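Local coordinates for alpha-galactosidase (Lactobacillus brevis, PDB 3MI6), which probably hydrolyses terminal, non-reducing alpha-D-galactose residues of alpha-D-galactosides, at residues A201-L206 with S225-N230; G532-G537 with Y565-A570; A545-D550 with A554-I559; L558-T563 with A570-H575; L602-D607 with K620-F625. All blocks are in the same frame, centred on the assembly; numbering follows the deposited sequence.

Contact 1: A201-L206 with S225-N230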
# COMPACT_ATOMS: atom_id res chain seq x y z
N ALA D 201 11.84 9.27 26.43
CA ALA D 201 10.43 9.62 26.62
C ALA D 201 9.48 9.12 25.49
O ALA D 201 8.29 9.40 25.52
CB ALA D 201 10.28 11.10 26.81
N ARG D 202 10.01 8.40 24.50
CA ARG D 202 9.18 7.71 23.51
C ARG D 202 9.84 6.45 22.95
O ARG D 202 9.93 6.27 21.75
CB ARG D 202 8.75 8.66 22.37
CG ARG D 202 9.64 9.84 22.17
CD ARG D 202 9.18 10.74 21.01
NE ARG D 202 9.72 10.22 19.76
CZ ARG D 202 10.52 10.89 18.93
NH1 ARG D 202 10.88 12.14 19.16
NH2 ARG D 202 10.94 10.28 17.82
N GLU D 203 10.30 5.58 23.83
CA GLU D 203 11.02 4.38 23.41
C GLU D 203 10.19 3.35 22.63
O GLU D 203 8.99 3.17 22.86
CB GLU D 203 11.66 3.67 24.62
CG GLU D 203 12.70 4.49 25.37
CD GLU D 203 12.09 5.40 26.43
OE1 GLU D 203 11.02 5.99 26.17
OE2 GLU D 203 12.70 5.52 27.53
N ARG D 204 10.85 2.68 21.70
CA ARG D 204 10.36 1.41 21.18
C ARG D 204 9.01 1.42 20.46
O ARG D 204 8.27 0.44 20.55
CB ARG D 204 10.38 0.35 22.29
CG ARG D 204 11.79 -0.13 22.60
CD ARG D 204 11.84 -1.20 23.67
NE ARG D 204 11.42 -0.67 24.96
CZ ARG D 204 12.13 0.21 25.68
NH1 ARG D 204 13.29 0.66 25.21
NH2 ARG D 204 11.66 0.65 26.85
N HIS D 205 8.68 2.47 19.71
CA HIS D 205 7.54 2.38 18.80
C HIS D 205 7.86 1.34 17.71
O HIS D 205 9.01 1.22 17.28
CB HIS D 205 7.22 3.73 18.15
CG HIS D 205 6.70 4.75 19.12
ND1 HIS D 205 5.85 5.78 18.73
CD2 HIS D 205 6.88 4.90 20.46
CE1 HIS D 205 5.55 6.51 19.79
NE2 HIS D 205 6.16 6.00 20.85
N LEU D 206 6.84 0.61 17.25
CA LEU D 206 7.02 -0.45 16.26
C LEU D 206 7.03 0.08 14.81
O LEU D 206 6.21 0.91 14.43
CB LEU D 206 5.92 -1.48 16.45
CG LEU D 206 5.97 -2.80 15.67
CD1 LEU D 206 5.19 -3.82 16.45
CD2 LEU D 206 5.42 -2.69 14.24
N SER D 225 22.68 -0.40 24.61
CA SER D 225 21.59 -0.60 23.67
C SER D 225 20.89 0.72 23.89
O SER D 225 20.89 1.22 25.00
CB SER D 225 20.71 -1.75 24.14
OG SER D 225 20.42 -1.61 25.53
N SER D 226 20.34 1.34 22.87
CA SER D 226 19.92 2.72 23.12
C SER D 226 18.46 2.95 23.56
O SER D 226 17.69 2.01 23.73
CB SER D 226 20.27 3.57 21.90
OG SER D 226 19.94 2.88 20.71
N HIS D 227 18.10 4.20 23.80
CA HIS D 227 16.72 4.65 23.69
C HIS D 227 16.31 4.51 22.22
O HIS D 227 15.19 4.19 21.90
CB HIS D 227 16.56 6.13 24.09
CG HIS D 227 16.83 6.42 25.54
ND1 HIS D 227 18.06 6.86 26.00
CD2 HIS D 227 16.03 6.35 26.63
CE1 HIS D 227 18.00 7.03 27.31
NE2 HIS D 227 16.78 6.73 27.72
N GLN D 228 17.27 4.75 21.32
CA GLN D 228 16.97 4.94 19.91
C GLN D 228 16.57 3.67 19.17
O GLN D 228 15.62 3.68 18.40
CB GLN D 228 18.18 5.58 19.22
CG GLN D 228 18.45 7.04 19.65
CD GLN D 228 18.86 7.16 21.11
OE1 GLN D 228 18.50 8.13 21.79
NE2 GLN D 228 19.60 6.17 21.60
N GLN D 229 17.30 2.58 19.40
CA GLN D 229 17.03 1.30 18.74
C GLN D 229 17.21 0.18 19.75
O GLN D 229 18.21 0.15 20.46
CB GLN D 229 18.01 1.05 17.59
CG GLN D 229 18.12 2.18 16.57
CD GLN D 229 16.93 2.27 15.63
OE1 GLN D 229 15.98 1.48 15.71
NE2 GLN D 229 16.98 3.24 14.71
N ASN D 230 16.25 -0.74 19.83
CA ASN D 230 16.38 -1.90 20.70
C ASN D 230 16.94 -3.10 19.96
O ASN D 230 16.69 -3.25 18.76
CB ASN D 230 15.03 -2.29 21.29
CG ASN D 230 15.16 -3.26 22.41
OD1 ASN D 230 15.25 -2.87 23.57
ND2 ASN D 230 15.24 -4.54 22.09
O HOH W 1 14.04 2.17 20.87

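Contact 2: G532-G537 with Y565-A570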
# COMPACT_ATOMS: atom_id res chain seq x y z
N GLY D 532 16.77 3.47 28.27
CA GLY D 532 17.94 3.58 27.42
C GLY D 532 18.86 2.37 27.47
O GLY D 532 19.85 2.31 26.75
N ARG D 533 18.56 1.41 28.34
CA ARG D 533 19.31 0.16 28.35
C ARG D 533 18.39 -1.04 28.50
O ARG D 533 18.80 -2.08 28.97
CB ARG D 533 20.35 0.15 29.46
CG ARG D 533 21.72 0.56 29.00
CD ARG D 533 22.77 -0.28 29.67
NE ARG D 533 22.90 -0.00 31.10
CZ ARG D 533 23.92 0.65 31.66
NH1 ARG D 533 24.91 1.11 30.90
NH2 ARG D 533 23.94 0.83 32.97
N PHE D 534 17.14 -0.87 28.08
CA PHE D 534 16.13 -1.88 28.31
C PHE D 534 16.42 -3.15 27.53
O PHE D 534 15.90 -3.32 26.41
CB PHE D 534 14.77 -1.31 27.89
CG PHE D 534 13.61 -2.04 28.46
CD1 PHE D 534 13.17 -3.20 27.89
CD2 PHE D 534 12.96 -1.56 29.59
CE1 PHE D 534 12.11 -3.88 28.42
CE2 PHE D 534 11.89 -2.22 30.13
CZ PHE D 534 11.46 -3.39 29.55
N ASP D 535 17.23 -4.05 28.09
CA ASP D 535 17.66 -5.22 27.34
C ASP D 535 17.93 -6.48 28.16
O ASP D 535 18.06 -6.44 29.36
CB ASP D 535 18.88 -4.87 26.50
CG ASP D 535 20.07 -4.47 27.34
OD1 ASP D 535 20.25 -5.04 28.44
OD2 ASP D 535 20.82 -3.58 26.88
N LEU D 536 18.00 -7.62 27.48
CA LEU D 536 18.14 -8.90 28.15
C LEU D 536 19.40 -8.92 29.03
O LEU D 536 19.44 -9.61 30.05
CB LEU D 536 18.12 -10.06 27.15
CG LEU D 536 16.86 -10.21 26.25
CD1 LEU D 536 17.11 -11.18 25.13
CD2 LEU D 536 15.61 -10.61 27.01
N GLY D 537 20.40 -8.14 28.65
CA GLY D 537 21.64 -8.14 29.37
C GLY D 537 21.43 -7.73 30.81
O GLY D 537 22.06 -8.26 31.72
N TYR D 565 6.41 -6.85 22.65
CA TYR D 565 6.85 -7.73 21.58
C TYR D 565 8.14 -8.44 22.00
O TYR D 565 8.37 -9.61 21.68
CB TYR D 565 7.05 -6.96 20.27
CG TYR D 565 5.74 -6.62 19.59
CD1 TYR D 565 5.12 -5.39 19.80
CD2 TYR D 565 5.11 -7.54 18.73
CE1 TYR D 565 3.88 -5.08 19.16
CE2 TYR D 565 3.89 -7.24 18.10
CZ TYR D 565 3.27 -6.01 18.32
OH TYR D 565 2.07 -5.71 17.70
N GLY D 566 8.97 -7.73 22.75
CA GLY D 566 10.26 -8.24 23.13
C GLY D 566 10.36 -8.58 24.59
O GLY D 566 11.22 -9.36 24.99
N TYR D 567 9.48 -8.00 25.40
CA TYR D 567 9.63 -8.13 26.84
C TYR D 567 8.29 -8.21 27.58
O TYR D 567 7.41 -7.38 27.41
CB TYR D 567 10.52 -6.98 27.36
CG TYR D 567 11.78 -6.75 26.53
CD1 TYR D 567 12.99 -7.31 26.88
CD2 TYR D 567 11.75 -5.96 25.39
CE1 TYR D 567 14.13 -7.08 26.12
CE2 TYR D 567 12.86 -5.74 24.63
CZ TYR D 567 14.05 -6.30 24.99
OH TYR D 567 15.19 -6.08 24.22
N PRO D 568 8.14 -9.23 28.44
CA PRO D 568 6.95 -9.47 29.25
C PRO D 568 6.76 -8.37 30.27
O PRO D 568 7.73 -7.76 30.69
CB PRO D 568 7.27 -10.77 29.99
CG PRO D 568 8.57 -11.29 29.39
CD PRO D 568 9.25 -10.15 28.77
N GLN D 569 5.52 -8.13 30.69
CA GLN D 569 5.22 -7.03 31.60
C GLN D 569 5.94 -7.11 32.94
O GLN D 569 6.12 -6.10 33.61
CB GLN D 569 3.71 -6.92 31.83
CG GLN D 569 3.12 -8.09 32.57
CD GLN D 569 2.77 -9.24 31.67
OE1 GLN D 569 3.33 -9.39 30.58
NE2 GLN D 569 1.82 -10.07 32.11
N ALA D 570 6.34 -8.31 33.34
CA ALA D 570 7.09 -8.48 34.58
C ALA D 570 8.32 -7.57 34.61
O ALA D 570 8.74 -7.11 35.67
CB ALA D 570 7.50 -9.94 34.74

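Contact 3: A545-D550 with A554-I559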
# COMPACT_ATOMS: atom_id res chain seq x y z
N ALA D 545 13.02 -3.20 34.60
CA ALA D 545 13.63 -1.95 34.19
C ALA D 545 12.62 -0.82 34.30
O ALA D 545 11.42 -1.06 34.23
CB ALA D 545 14.18 -2.06 32.78
N TRP D 546 13.11 0.41 34.50
CA TRP D 546 12.26 1.60 34.41
C TRP D 546 12.01 1.88 32.93
O TRP D 546 12.89 2.38 32.23
CB TRP D 546 12.92 2.79 35.11
CG TRP D 546 12.10 4.05 35.08
CD1 TRP D 546 12.52 5.29 34.70
CD2 TRP D 546 10.71 4.18 35.42
NE1 TRP D 546 11.48 6.20 34.80
CE2 TRP D 546 10.37 5.54 35.24
CE3 TRP D 546 9.74 3.29 35.87
CZ2 TRP D 546 9.08 6.02 35.49
CZ3 TRP D 546 8.46 3.77 36.12
CH2 TRP D 546 8.15 5.12 35.92
N THR D 547 10.82 1.56 32.45
CA THR D 547 10.57 1.45 31.01
C THR D 547 10.77 2.74 30.22
O THR D 547 11.37 2.74 29.15
CB THR D 547 9.16 0.92 30.75
OG1 THR D 547 8.86 -0.09 31.73
CG2 THR D 547 9.04 0.32 29.34
N SER D 548 10.23 3.84 30.74
CA SER D 548 10.41 5.15 30.13
C SER D 548 10.32 6.22 31.20
O SER D 548 9.59 6.07 32.16
CB SER D 548 9.34 5.40 29.06
OG SER D 548 9.55 6.64 28.41
N ASP D 549 11.06 7.30 31.02
CA ASP D 549 10.87 8.49 31.84
C ASP D 549 9.52 9.11 31.55
O ASP D 549 8.96 9.83 32.38
CB ASP D 549 11.96 9.51 31.59
CG ASP D 549 13.03 9.47 32.64
OD1 ASP D 549 12.76 8.88 33.71
OD2 ASP D 549 14.15 10.01 32.39
N ASP D 550 9.01 8.85 30.35
CA ASP D 550 7.67 9.29 30.02
C ASP D 550 6.66 8.44 30.80
O ASP D 550 6.53 7.24 30.54
CB ASP D 550 7.43 9.16 28.51
CG ASP D 550 6.13 9.81 28.08
OD1 ASP D 550 5.21 9.97 28.91
OD2 ASP D 550 6.02 10.17 26.89
N ALA D 554 -1.25 8.07 27.94
CA ALA D 554 -1.35 7.90 26.50
C ALA D 554 -0.03 7.47 25.86
O ALA D 554 -0.01 6.56 25.06
CB ALA D 554 -1.86 9.17 25.85
N GLU D 555 1.07 8.12 26.22
CA GLU D 555 2.36 7.78 25.65
C GLU D 555 2.82 6.37 26.06
O GLU D 555 3.43 5.64 25.26
CB GLU D 555 3.42 8.80 26.08
CG GLU D 555 3.12 10.23 25.68
CD GLU D 555 3.07 10.44 24.17
OE1 GLU D 555 3.77 9.71 23.42
OE2 GLU D 555 2.35 11.36 23.73
N ARG D 556 2.54 5.99 27.30
CA ARG D 556 2.96 4.69 27.80
C ARG D 556 2.26 3.57 27.02
O ARG D 556 2.89 2.57 26.66
CB ARG D 556 2.71 4.55 29.31
CG ARG D 556 3.71 5.28 30.19
CD ARG D 556 5.14 4.75 30.03
NE ARG D 556 5.45 3.63 30.91
CZ ARG D 556 6.43 3.62 31.81
NH1 ARG D 556 7.21 4.66 31.96
NH2 ARG D 556 6.63 2.55 32.55
N LEU D 557 0.98 3.72 26.76
CA LEU D 557 0.29 2.80 25.88
C LEU D 557 1.20 2.42 24.72
O LEU D 557 1.51 1.24 24.51
CB LEU D 557 -0.98 3.44 25.34
CG LEU D 557 -2.36 2.97 25.80
CD1 LEU D 557 -2.27 2.02 27.00
CD2 LEU D 557 -3.26 4.18 26.09
N LEU D 558 1.65 3.41 23.95
CA LEU D 558 2.52 3.10 22.83
C LEU D 558 3.80 2.40 23.27
O LEU D 558 4.16 1.36 22.72
CB LEU D 558 2.78 4.33 21.98
CG LEU D 558 1.67 4.75 21.01
CD1 LEU D 558 0.36 5.01 21.73
CD2 LEU D 558 2.06 5.96 20.23
N ILE D 559 4.47 2.94 24.29
CA ILE D 559 5.77 2.42 24.74
C ILE D 559 5.67 0.98 25.25
O ILE D 559 6.50 0.13 24.91
CB ILE D 559 6.42 3.33 25.79
CG1 ILE D 559 6.71 4.70 25.18
CG2 ILE D 559 7.72 2.74 26.24
CD1 ILE D 559 7.10 5.79 26.15

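Contact 4: L558-T563 with A570-H575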
# COMPACT_ATOMS: atom_id res chain seq x y z
N LEU D 558 1.65 3.41 23.95
CA LEU D 558 2.52 3.10 22.83
C LEU D 558 3.80 2.40 23.27
O LEU D 558 4.16 1.36 22.72
CB LEU D 558 2.78 4.33 21.98
CG LEU D 558 1.67 4.75 21.01
CD1 LEU D 558 0.36 5.01 21.73
CD2 LEU D 558 2.06 5.96 20.23
N ILE D 559 4.47 2.94 24.29
CA ILE D 559 5.77 2.42 24.74
C ILE D 559 5.67 0.98 25.25
O ILE D 559 6.50 0.13 24.91
CB ILE D 559 6.42 3.33 25.79
CG1 ILE D 559 6.71 4.70 25.18
CG2 ILE D 559 7.72 2.74 26.24
CD1 ILE D 559 7.10 5.79 26.15
N GLN D 560 4.66 0.71 26.06
CA GLN D 560 4.44 -0.64 26.60
C GLN D 560 3.98 -1.65 25.53
O GLN D 560 4.47 -2.79 25.48
CB GLN D 560 3.48 -0.58 27.78
CG GLN D 560 4.07 0.20 28.95
CD GLN D 560 3.12 0.35 30.13
OE1 GLN D 560 3.20 1.33 30.89
NE2 GLN D 560 2.21 -0.61 30.29
N PHE D 561 3.07 -1.23 24.66
CA PHE D 561 2.64 -2.09 23.59
C PHE D 561 3.86 -2.57 22.82
O PHE D 561 4.03 -3.77 22.61
CB PHE D 561 1.70 -1.35 22.66
CG PHE D 561 0.77 -2.25 21.90
CD1 PHE D 561 1.11 -2.69 20.63
CD2 PHE D 561 -0.43 -2.67 22.46
CE1 PHE D 561 0.25 -3.52 19.95
CE2 PHE D 561 -1.27 -3.49 21.77
CZ PHE D 561 -0.93 -3.91 20.52
N GLY D 562 4.72 -1.64 22.41
CA GLY D 562 5.92 -2.00 21.67
C GLY D 562 6.88 -2.85 22.48
O GLY D 562 7.39 -3.86 21.99
N THR D 563 7.12 -2.47 23.72
CA THR D 563 8.04 -3.23 24.55
C THR D 563 7.61 -4.70 24.66
O THR D 563 8.46 -5.60 24.62
CB THR D 563 8.25 -2.57 25.93
OG1 THR D 563 8.75 -1.24 25.74
CG2 THR D 563 9.23 -3.36 26.77
N ALA D 570 6.34 -8.31 33.34
CA ALA D 570 7.09 -8.48 34.58
C ALA D 570 8.32 -7.57 34.61
O ALA D 570 8.74 -7.11 35.67
CB ALA D 570 7.50 -9.94 34.74
N MSE D 571 8.87 -7.31 33.43
CA MSE D 571 10.10 -6.54 33.29
C MSE D 571 9.91 -5.01 33.28
O MSE D 571 10.88 -4.26 33.45
CB MSE D 571 10.82 -6.98 32.03
CG MSE D 571 11.29 -8.43 32.04
SE MSE D 571 12.28 -8.89 30.41
CE MSE D 571 12.56 -10.82 30.72
N MSE D 572 8.67 -4.55 33.12
CA MSE D 572 8.38 -3.13 32.92
C MSE D 572 7.89 -2.40 34.17
O MSE D 572 6.74 -2.56 34.57
CB MSE D 572 7.30 -2.96 31.85
CG MSE D 572 7.74 -3.15 30.42
SE MSE D 572 6.14 -3.15 29.24
CE MSE D 572 5.95 -5.09 28.89
N GLY D 573 8.74 -1.58 34.76
CA GLY D 573 8.25 -0.69 35.80
C GLY D 573 7.25 0.28 35.17
O GLY D 573 7.40 0.65 34.02
N ALA D 574 6.23 0.68 35.93
CA ALA D 574 5.28 1.69 35.47
C ALA D 574 4.70 2.44 36.65
O ALA D 574 4.08 1.83 37.51
CB ALA D 574 4.18 1.04 34.68
N HIS D 575 4.88 3.75 36.71
CA HIS D 575 4.33 4.51 37.83
C HIS D 575 3.15 5.41 37.41
O HIS D 575 3.17 6.00 36.35
CB HIS D 575 5.41 5.37 38.50
CG HIS D 575 6.63 4.62 38.93
ND1 HIS D 575 7.81 5.25 39.28
CD2 HIS D 575 6.85 3.29 39.10
CE1 HIS D 575 8.71 4.35 39.62
NE2 HIS D 575 8.16 3.15 39.53

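Contact 5: L602-D607 with K620-F625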
# COMPACT_ATOMS: atom_id res chain seq x y z
N LEU D 602 3.40 -1.93 39.05
CA LEU D 602 2.76 -0.70 39.51
C LEU D 602 3.57 0.03 40.57
O LEU D 602 4.20 -0.58 41.43
CB LEU D 602 1.34 -0.99 40.04
CG LEU D 602 0.52 0.22 40.49
CD1 LEU D 602 0.28 1.15 39.33
CD2 LEU D 602 -0.80 -0.20 41.14
N GLY D 603 3.55 1.36 40.49
CA GLY D 603 4.34 2.21 41.35
C GLY D 603 3.74 3.60 41.29
O GLY D 603 2.98 3.90 40.38
N TYR D 604 4.06 4.44 42.27
CA TYR D 604 3.51 5.78 42.31
C TYR D 604 4.61 6.79 42.42
O TYR D 604 5.56 6.59 43.16
CB TYR D 604 2.49 5.95 43.45
CG TYR D 604 1.23 5.20 43.17
CD1 TYR D 604 0.12 5.86 42.65
CD2 TYR D 604 1.15 3.84 43.37
CE1 TYR D 604 -1.06 5.16 42.35
CE2 TYR D 604 -0.00 3.13 43.08
CZ TYR D 604 -1.11 3.80 42.57
OH TYR D 604 -2.24 3.10 42.28
N GLU D 605 4.50 7.87 41.66
CA GLU D 605 5.57 8.85 41.57
C GLU D 605 4.98 10.25 41.66
O GLU D 605 5.33 11.13 40.88
CB GLU D 605 6.34 8.67 40.26
CG GLU D 605 7.74 9.30 40.27
CD GLU D 605 8.64 8.80 39.14
OE1 GLU D 605 8.55 7.60 38.77
OE2 GLU D 605 9.44 9.60 38.63
N LEU D 606 4.07 10.43 42.62
CA LEU D 606 3.43 11.73 42.81
C LEU D 606 3.34 12.12 44.28
O LEU D 606 3.37 11.27 45.17
CB LEU D 606 2.06 11.79 42.13
CG LEU D 606 0.76 11.18 42.65
CD1 LEU D 606 -0.25 11.32 41.53
CD2 LEU D 606 0.91 9.74 43.01
N ASP D 607 3.25 13.42 44.53
CA ASP D 607 3.18 13.92 45.89
C ASP D 607 1.80 13.67 46.46
O ASP D 607 0.92 14.52 46.36
CB ASP D 607 3.48 15.41 45.91
CG ASP D 607 3.73 15.92 47.30
OD1 ASP D 607 3.54 15.13 48.25
OD2 ASP D 607 4.14 17.09 47.46
N LYS D 620 -5.99 4.34 47.01
CA LYS D 620 -6.10 3.21 47.93
C LYS D 620 -6.78 2.04 47.24
O LYS D 620 -6.44 0.88 47.48
CB LYS D 620 -6.89 3.62 49.18
CG LYS D 620 -6.89 2.65 50.34
CD LYS D 620 -7.44 3.35 51.58
CE LYS D 620 -7.08 2.67 52.90
NZ LYS D 620 -8.02 1.56 53.26
N LYS D 621 -7.75 2.33 46.38
CA LYS D 621 -8.52 1.26 45.76
C LYS D 621 -7.77 0.64 44.59
O LYS D 621 -7.82 -0.58 44.40
CB LYS D 621 -9.93 1.72 45.36
CG LYS D 621 -10.79 2.10 46.55
CD LYS D 621 -12.26 2.27 46.17
CE LYS D 621 -13.10 2.56 47.41
NZ LYS D 621 -14.56 2.62 47.12
N GLN D 622 -7.08 1.48 43.82
CA GLN D 622 -6.18 0.98 42.78
C GLN D 622 -5.18 -0.03 43.35
O GLN D 622 -4.93 -1.08 42.76
CB GLN D 622 -5.44 2.12 42.09
CG GLN D 622 -6.33 3.10 41.36
CD GLN D 622 -5.54 4.07 40.51
OE1 GLN D 622 -4.34 4.24 40.72
NE2 GLN D 622 -6.19 4.71 39.54
N VAL D 623 -4.62 0.29 44.52
CA VAL D 623 -3.63 -0.56 45.17
C VAL D 623 -4.21 -1.90 45.67
O VAL D 623 -3.59 -2.95 45.49
CB VAL D 623 -2.92 0.20 46.32
CG1 VAL D 623 -1.96 -0.73 47.09
CG2 VAL D 623 -2.18 1.40 45.77
N ALA D 624 -5.40 -1.85 46.27
CA ALA D 624 -6.09 -3.08 46.70
C ALA D 624 -6.47 -3.91 45.49
O ALA D 624 -6.34 -5.14 45.49
CB ALA D 624 -7.31 -2.74 47.50
N PHE D 625 -6.92 -3.24 44.45
CA PHE D 625 -7.26 -3.93 43.22
C PHE D 625 -6.02 -4.59 42.63
O PHE D 625 -6.05 -5.76 42.26
CB PHE D 625 -7.86 -2.96 42.20
CG PHE D 625 -8.20 -3.61 40.90
CD1 PHE D 625 -9.23 -4.53 40.82
CD2 PHE D 625 -7.49 -3.31 39.75
CE1 PHE D 625 -9.55 -5.13 39.63
CE2 PHE D 625 -7.82 -3.90 38.55
CZ PHE D 625 -8.84 -4.80 38.49

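Contact 1: A201-L206 with S225-N230
E203 and H227 lie side by side with their side chains running the same way, and E203 OE2 comes 3.5 Å from H227 CD2, at the ring edge and in its plane. The near ring atom is a carbon, and the carboxylate is turned 50° from the imidazole, so this is packing. A bend at the second torsion of E203 (chi2 86°) brings the carboxylate to the CD2 edge of the ring. Both groups are fixed from outside: S548 OG and G531 N hold the carboxylate, while the Y483 hydroxyl and S529 O bond the two imidazole nitrogens. In the fold, 201-206 leads into the edge strand 205-210 of the large antiparallel sheet in the N-terminal domain, and 225-230 is a loop beyond strand 214-219. H227 also meets W200, a predicted substrate-binding residue, edge to face. R204 passes N230 at a slant, R204 CG lying 4.1 Å from N230 CB. The arginine then bends at chi3 (-66°), E203 CB sits over one face of its guanidinium, and NE and NH1 are bonded by T563 OG1 and G531 O. One water lies between the backbones, its bond from R204 N weak and its place near H227 O uncertain.

Contact 2: G532-G537 with Y565-A570
D535 and Y567 have the closest alpha carbons of the two segments, yet D535 CA and Y567 CA are 8.6 Å apart, so side chains must span the gap. Both segments belong to the TIM-barrel domain. The first makes an inverse gamma turn centred on F534 (psi 86°) and then enters helix 536-539, with D535 at the N-cap and its OD1 accepting from M538 N. The second leaves helix 553-566 and runs toward strand 572-576.

The turn presents F534 with CG anti to the backbone N (chi1 -162°), which carries the ring across to Y567. The two rings form a T-shaped pair: their centroids are 5.0 Å apart, their planes stand at 88°, and the edge is that of F534. F534 CE1 does the touching, 3.5 Å from Y567 CG and over the tyrosine face toward its rim. Y567 CB is 3.6 Å from the same F534 CE1, in the plane of the phenylalanine ring, so the edge bears on the root of the tyrosine as well as on its face. Beyond the ring, the Y567 hydroxyl lies beside the N230 side chain of the N-terminal domain, and R204 of that domain makes a cation-pi contact with F534. A leucine in place of Y567 would probably deprive the F534 edge of the flat face it rests on and take from L536 CD2 the ring it packs against. L536 crosses the tyrosine obliquely, its methyl L536 CD2 stopping 3.9 Å from Y567 CE1.

Contact 3: A545-D550 with A554-I559
R556 and D550 supply the polar link across this contact: R556 NH1 donates to D550 O over 3.0 Å at a nearly straight 169°, though that oxygen is less surely placed. D550 O lies at the guanidinium edge, in its plane. Bends at chi2 and chi3 (-88°) swing the arginine here, and Q560 OE1 accepts from its NE.

R556 and W546 form a cation-pi pair, R556 CZ standing 5.0 Å from the centroid of the W546 six-membered ring and 22° off its normal, the side chains crossing at about a right angle. A methionine in place of R556 would probably leave D550 O without this donor and the W546 face without its cation.

These residues join strand 544-546 to helix 553-566 in one beta-alpha-beta unit of the TIM barrel, and the connecting turn carries D549, the predicted proton donor. W546 NE1 gives D549 OD1 a 3.2 Å bond in the indole plane, a second-shell hold on that carboxylate.

Like charges also approach, D550 OD2 and E555 OE1 being 4.2 Å apart; R586 of the same chain and H674 of the second subunit bind E555 and probably ease this. Packing falls to T547 CB, over one guanidinium face 3.5 Å from R556 NH2, and to I559, whose CD1 lies 3.7 Å from S548 CB, while S548 OG accepts from D550 N in an ST turn.

Contact 4: L558-T563 with A570-H575
M572, a selenomethionine, is the first residue of 570-575 to meet the helix, and it does so with two partners, Q560 and T563. Its alpha carbon forms the nearest pair across the contact, M572 CA being 7.9 Å from Q560 CA. The side chain points at the helix and its SE settles against the aliphatic stem of the glutamine, 3.9 Å from Q560 CG, the two chains passing at a slant. T563 and M572 instead reach for each other tip to tip, T563 CG2 lying 3.9 Å from M572 CG. That methyl is available because, with OG1 beside the backbone N (chi1 -59°), CG2 is left anti to it, and the hydroxyl is sent back along the helix: T563 OG1 donates to I559 O over 2.8 Å, 35° out of the carbonyl plane. T563 N bonds the same oxygen from the opposite face at 2.9 Å, so I559 O is gripped twice.

This is the return half of a beta-alpha-beta unit of the TIM barrel: helix 558-563 packs on strand 572-575 with the axes 10.8 Å apart and nearly antiparallel, at 166°. Next along the strand, the G573 carbonyl serves T547 OG1 of the adjoining strand's loop. A574 again faces the helix, its methyl A574 CB lying 3.9 Å from Q560 OE1. The glutamine is extended beyond CG, and its NE2 donates to V596 O.

Contact 5: L602-D607 with K620-F625
A single buried hydrogen bond, backed by one apolar touch, joins Y604 to Q622 and V623, and so links the last barrel strand to the helix that follows it. Strand 601-604 is the eighth of the TIM barrel; its Y604 pairs through the backbone with L333 and N335 of the first strand, closing the cylinder, and helix 613-628 lies outside.

The bond runs from Y604 OH to Q622 OE1 over 2.9 Å. Its C=O...donor angle is 139° and the hydroxyl lies in the carbonyl plane, on a lone pair of the amide oxygen. On the tyrosine, Q622 OE1 is at the ring edge, with the amide and ring planes 38° apart. An extended glutamine chain beyond CG makes this possible: with CG beside the backbone N (chi1 -63°), the amide lies past the end of the ring. Q622 CB is 3.4 Å from Y604 OH, so the hydroxyl is bordered by the stem of the glutamine too. The other end of the amide, NE2, donates to L590 O, so its rotation is fixed by both atoms.

Further packing completes the tyrosine's setting: V576 of the neighbouring strand and V332 of a loop touch it, and L606 CD2 meets its edge in the ring plane. From the helix, V623 comes in obliquely, and its methyl V623 CG2 reaches 3.9 Å from Y604 CE2.

How the contacts relate
Contact 1 comes first along the chain, in the N-terminal domain; the other four lie in the barrel domain. Contacts 1 to 4 are close together, with centres 6 to 12 Å apart, and contact 1 touches each of the other three. Helix 553-566 serves contacts 2, 3 and 4, the last two sharing L558 and I559. Contact 3 is nested within the loop that contact 2 closes, while contacts 2 and 4 interleave and share A570. Neighbouring strands 544-546, 572-576 and 601-604 link contacts 3 and 4 to contact 5, last along the chain and centred about 17 Å from both. The N-terminal domain thus docks beside the sixth beta-alpha unit, whose turn bears the predicted proton donor.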